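Local coordinates for FERM, RhoGEF and pleckstrin domain protein 2 (Danio rerio, PDB 6D21) that probably acts as a guanine nucleotide exchange factor that activates RAC1, its FERM domain, the part present here, being linked to membrane targeting, at residues C115-L123 with H155-L163. Sequence-based numbering, arbitrary orientation.
Sequences CTENTAALL and HVQEKIMEL
Ala121 seats its methyl group among Val156, Lys159, Ile160 and Leu163, a knob-into-hole fit between two helices of the all-helical central lobe of the FERM domain. The axes of helices 117-123 and 157-163 approach to 8.5 Å at a crossing angle of -52°, a closeness permitted by the small alanine. Its CB lies 3.7 Å from Val156 CG1 and 3.6 Å from Lys159 CD, while Ile160 CG1 comes within 3.8 Å of Ala121 CA. At the far end Leu163 presses CD1 against the backbone of Leu122, 3.7 Å from the latter's CA. Leu122 CB rests on the same methyl group, while its side chain also touches Ile182 of helix 172-183, and Leu150 touches Val156 and Ile160.

Toward the helix starts the interface becomes polar and open to solvent. Lys159 runs extended past Ala121, then bends at chi4 (61°) to cross the Asn118 side chain at about a right angle; its CE, not its NZ, comes nearest to Asn118 OD1. Glu117 carries its CG anti to the backbone N (chi1 175°) and runs past Val156 toward His155. The methyl Val156 CG2 lies over the centre of the His155 ring and also touches Glu117 CG at 3.9 Å. A single hydrogen bond joins the segments, and it is long and bent: His155 NE2 donates within its ring plane to Glu117 OE2 at 3.3 Å, striking the oxygen from above the carboxylate plane.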
loop_
_atom_site.group_PDB
_atom_site.type_symbol
_atom_site.label_atom_id
_atom_site.label_comp_id
_atom_site.label_asym_id
_atom_site.label_seq_id
_atom_site.Cartn_x
_atom_site.Cartn_y
_atom_site.Cartn_z
ATOM N N CYS A 115 5.760 -4.558 12.547
ATOM C CA CYS A 115 6.007 -5.969 12.829
ATOM C C CYS A 115 7.039 -6.057 13.945
ATOM O O CYS A 115 7.513 -5.027 14.441
ATOM C CB CYS A 115 6.494 -6.694 11.573
ATOM S SG CYS A 115 7.921 -5.901 10.746
ATOM N N THR A 116 7.406 -7.267 14.343
ATOM C CA THR A 116 8.421 -7.407 15.392
ATOM C C THR A 116 9.770 -6.931 14.855
ATOM O O THR A 116 9.970 -6.832 13.650
ATOM C CB THR A 116 8.549 -8.868 15.900
ATOM O OG1 THR A 116 8.879 -9.733 14.806
ATOM C CG2 THR A 116 7.235 -9.334 16.514
ATOM N N GLU A 117 10.691 -6.636 15.754
ATOM C CA GLU A 117 12.024 -6.201 15.367
ATOM C C GLU A 117 12.769 -7.280 14.565
ATOM O O GLU A 117 13.426 -6.978 13.576
ATOM C CB GLU A 117 12.819 -5.816 16.614
ATOM C CG GLU A 117 14.263 -5.453 16.355
ATOM C CD GLU A 117 15.022 -5.170 17.637
ATOM O OE1 GLU A 117 16.153 -5.680 17.777
ATOM O OE2 GLU A 117 14.483 -4.441 18.500
ATOM N N ASN A 118 12.673 -8.534 15.001
ATOM C CA ASN A 118 13.340 -9.634 14.293
ATOM C C ASN A 118 12.822 -9.837 12.863
ATOM O O ASN A 118 13.589 -10.125 11.938
ATOM C CB ASN A 118 13.202 -10.921 15.108
ATOM C CG ASN A 118 14.175 -10.967 16.269
ATOM O OD1 ASN A 118 14.885 -9.996 16.531
ATOM N ND2 ASN A 118 14.221 -12.091 16.965
ATOM N N THR A 119 11.519 -9.671 12.677
ATOM C CA THR A 119 10.943 -9.761 11.343
ATOM C C THR A 119 11.368 -8.580 10.473
ATOM O O THR A 119 11.652 -8.742 9.273
ATOM C CB THR A 119 9.409 -9.828 11.399
ATOM O OG1 THR A 119 9.027 -11.017 12.095
ATOM C CG2 THR A 119 8.816 -9.865 9.974
ATOM N N ALA A 120 11.398 -7.387 11.064
ATOM C CA ALA A 120 11.888 -6.211 10.351
ATOM C C ALA A 120 13.310 -6.438 9.877
ATOM O O ALA A 120 13.647 -6.157 8.724
ATOM C CB ALA A 120 11.831 -4.963 11.237
ATOM N N ALA A 121 14.141 -6.941 10.784
ATOM C CA ALA A 121 15.550 -7.182 10.474
ATOM C C ALA A 121 15.704 -8.205 9.337
ATOM O O ALA A 121 16.563 -8.068 8.467
ATOM C CB ALA A 121 16.286 -7.649 11.722
ATOM N N LEU A 122 14.849 -9.221 9.344
ATOM C CA LEU A 122 14.890 -10.271 8.337
ATOM C C LEU A 122 14.472 -9.736 6.960
ATOM O O LEU A 122 15.146 -9.989 5.963
ATOM C CB LEU A 122 13.995 -11.427 8.752
ATOM C CG LEU A 122 13.855 -12.514 7.694
ATOM C CD1 LEU A 122 15.203 -13.185 7.451
ATOM C CD2 LEU A 122 12.777 -13.520 8.112
ATOM N N LEU A 123 13.382 -8.974 6.916
ATOM C CA LEU A 123 12.994 -8.283 5.687
ATOM C C LEU A 123 14.127 -7.371 5.196
ATOM O O LEU A 123 14.486 -7.381 4.016
ATOM C CB LEU A 123 11.706 -7.465 5.901
ATOM C CG LEU A 123 10.410 -8.264 6.039
ATOM C CD1 LEU A 123 9.283 -7.402 6.590
ATOM C CD2 LEU A 123 10.010 -8.861 4.665
ATOM N N HIS A 155 19.993 0.337 16.212
ATOM C CA HIS A 155 20.262 -0.766 17.140
ATOM C C HIS A 155 19.905 -2.141 16.559
ATOM O O HIS A 155 20.077 -3.170 17.216
ATOM C CB HIS A 155 19.501 -0.560 18.450
ATOM C CG HIS A 155 18.029 -0.782 18.320
ATOM N ND1 HIS A 155 17.183 0.157 17.771
ATOM C CD2 HIS A 155 17.256 -1.843 18.650
ATOM C CE1 HIS A 155 15.948 -0.319 17.766
ATOM N NE2 HIS A 155 15.965 -1.527 18.305
ATOM N N VAL A 156 19.411 -2.146 15.328
ATOM C CA VAL A 156 18.990 -3.373 14.647
ATOM C C VAL A 156 19.998 -3.729 13.549
ATOM O O VAL A 156 19.911 -4.784 12.914
ATOM C CB VAL A 156 17.568 -3.203 14.045
ATOM C CG1 VAL A 156 17.018 -4.518 13.507
ATOM C CG2 VAL A 156 16.622 -2.635 15.093
ATOM N N GLN A 157 20.975 -2.853 13.340
ATOM C CA GLN A 157 21.851 -2.999 12.186
ATOM C C GLN A 157 22.700 -4.259 12.289
ATOM O O GLN A 157 22.916 -4.937 11.290
ATOM C CB GLN A 157 22.733 -1.753 12.014
ATOM C CG GLN A 157 21.920 -0.550 11.536
ATOM C CD GLN A 157 22.745 0.701 11.266
ATOM O OE1 GLN A 157 22.368 1.542 10.437
ATOM N NE2 GLN A 157 23.863 0.837 11.968
ATOM N N GLU A 158 23.161 -4.584 13.494
ATOM C CA GLU A 158 23.952 -5.799 13.698
ATOM C C GLU A 158 23.145 -7.050 13.346
ATOM O O GLU A 158 23.648 -7.964 12.699
ATOM C CB GLU A 158 24.450 -5.886 15.141
ATOM C CG GLU A 158 25.461 -4.809 15.516
ATOM C CD GLU A 158 26.619 -4.716 14.534
ATOM O OE1 GLU A 158 27.282 -5.748 14.295
ATOM O OE2 GLU A 158 26.865 -3.610 14.002
ATOM N N LYS A 159 21.888 -7.086 13.770
ATOM C CA LYS A 159 21.029 -8.214 13.444
ATOM C C LYS A 159 20.753 -8.310 11.953
ATOM O O LYS A 159 20.714 -9.407 11.390
ATOM C CB LYS A 159 19.701 -8.130 14.180
ATOM C CG LYS A 159 18.984 -9.454 14.145
ATOM C CD LYS A 159 17.561 -9.369 14.610
ATOM C CE LYS A 159 16.879 -10.690 14.317
ATOM N NZ LYS A 159 17.555 -11.811 15.040
ATOM N N ILE A 160 20.529 -7.164 11.323
ATOM C CA ILE A 160 20.341 -7.126 9.886
ATOM C C ILE A 160 21.532 -7.749 9.161
ATOM O O ILE A 160 21.348 -8.542 8.242
ATOM C CB ILE A 160 20.119 -5.688 9.391
ATOM C CG1 ILE A 160 18.755 -5.168 9.864
ATOM C CG2 ILE A 160 20.172 -5.607 7.877
ATOM C CD1 ILE A 160 18.496 -3.727 9.491
ATOM N N MET A 161 22.749 -7.415 9.591
ATOM C CA MET A 161 23.949 -7.893 8.900
ATOM C C MET A 161 24.181 -9.368 9.186
ATOM O O MET A 161 24.533 -10.134 8.293
ATOM C CB MET A 161 25.174 -7.060 9.298
ATOM C CG MET A 161 25.196 -5.664 8.671
ATOM S SD MET A 161 26.601 -4.654 9.186
ATOM C CE MET A 161 26.260 -4.436 10.934
ATOM N N GLU A 162 23.978 -9.753 10.440
ATOM C CA GLU A 162 24.043 -11.145 10.850
ATOM C C GLU A 162 23.155 -12.010 9.958
ATOM O O GLU A 162 23.602 -13.018 9.410
ATOM C CB GLU A 162 23.634 -11.278 12.324
ATOM C CG GLU A 162 23.746 -12.668 12.908
ATOM C CD GLU A 162 23.366 -12.718 14.387
ATOM O OE1 GLU A 162 22.941 -11.679 14.946
ATOM O OE2 GLU A 162 23.500 -13.803 14.992
ATOM N N LEU A 163 21.901 -11.605 9.794
ATOM C CA LEU A 163 20.973 -12.350 8.955
ATOM C C LEU A 163 21.376 -12.322 7.472
ATOM O O LEU A 163 21.150 -13.288 6.743
ATOM C CB LEU A 163 19.557 -11.804 9.123
ATOM C CG LEU A 163 18.928 -12.041 10.494
ATOM C CD1 LEU A 163 17.570 -11.352 10.587
ATOM C CD2 LEU A 163 18.797 -13.535 10.751
#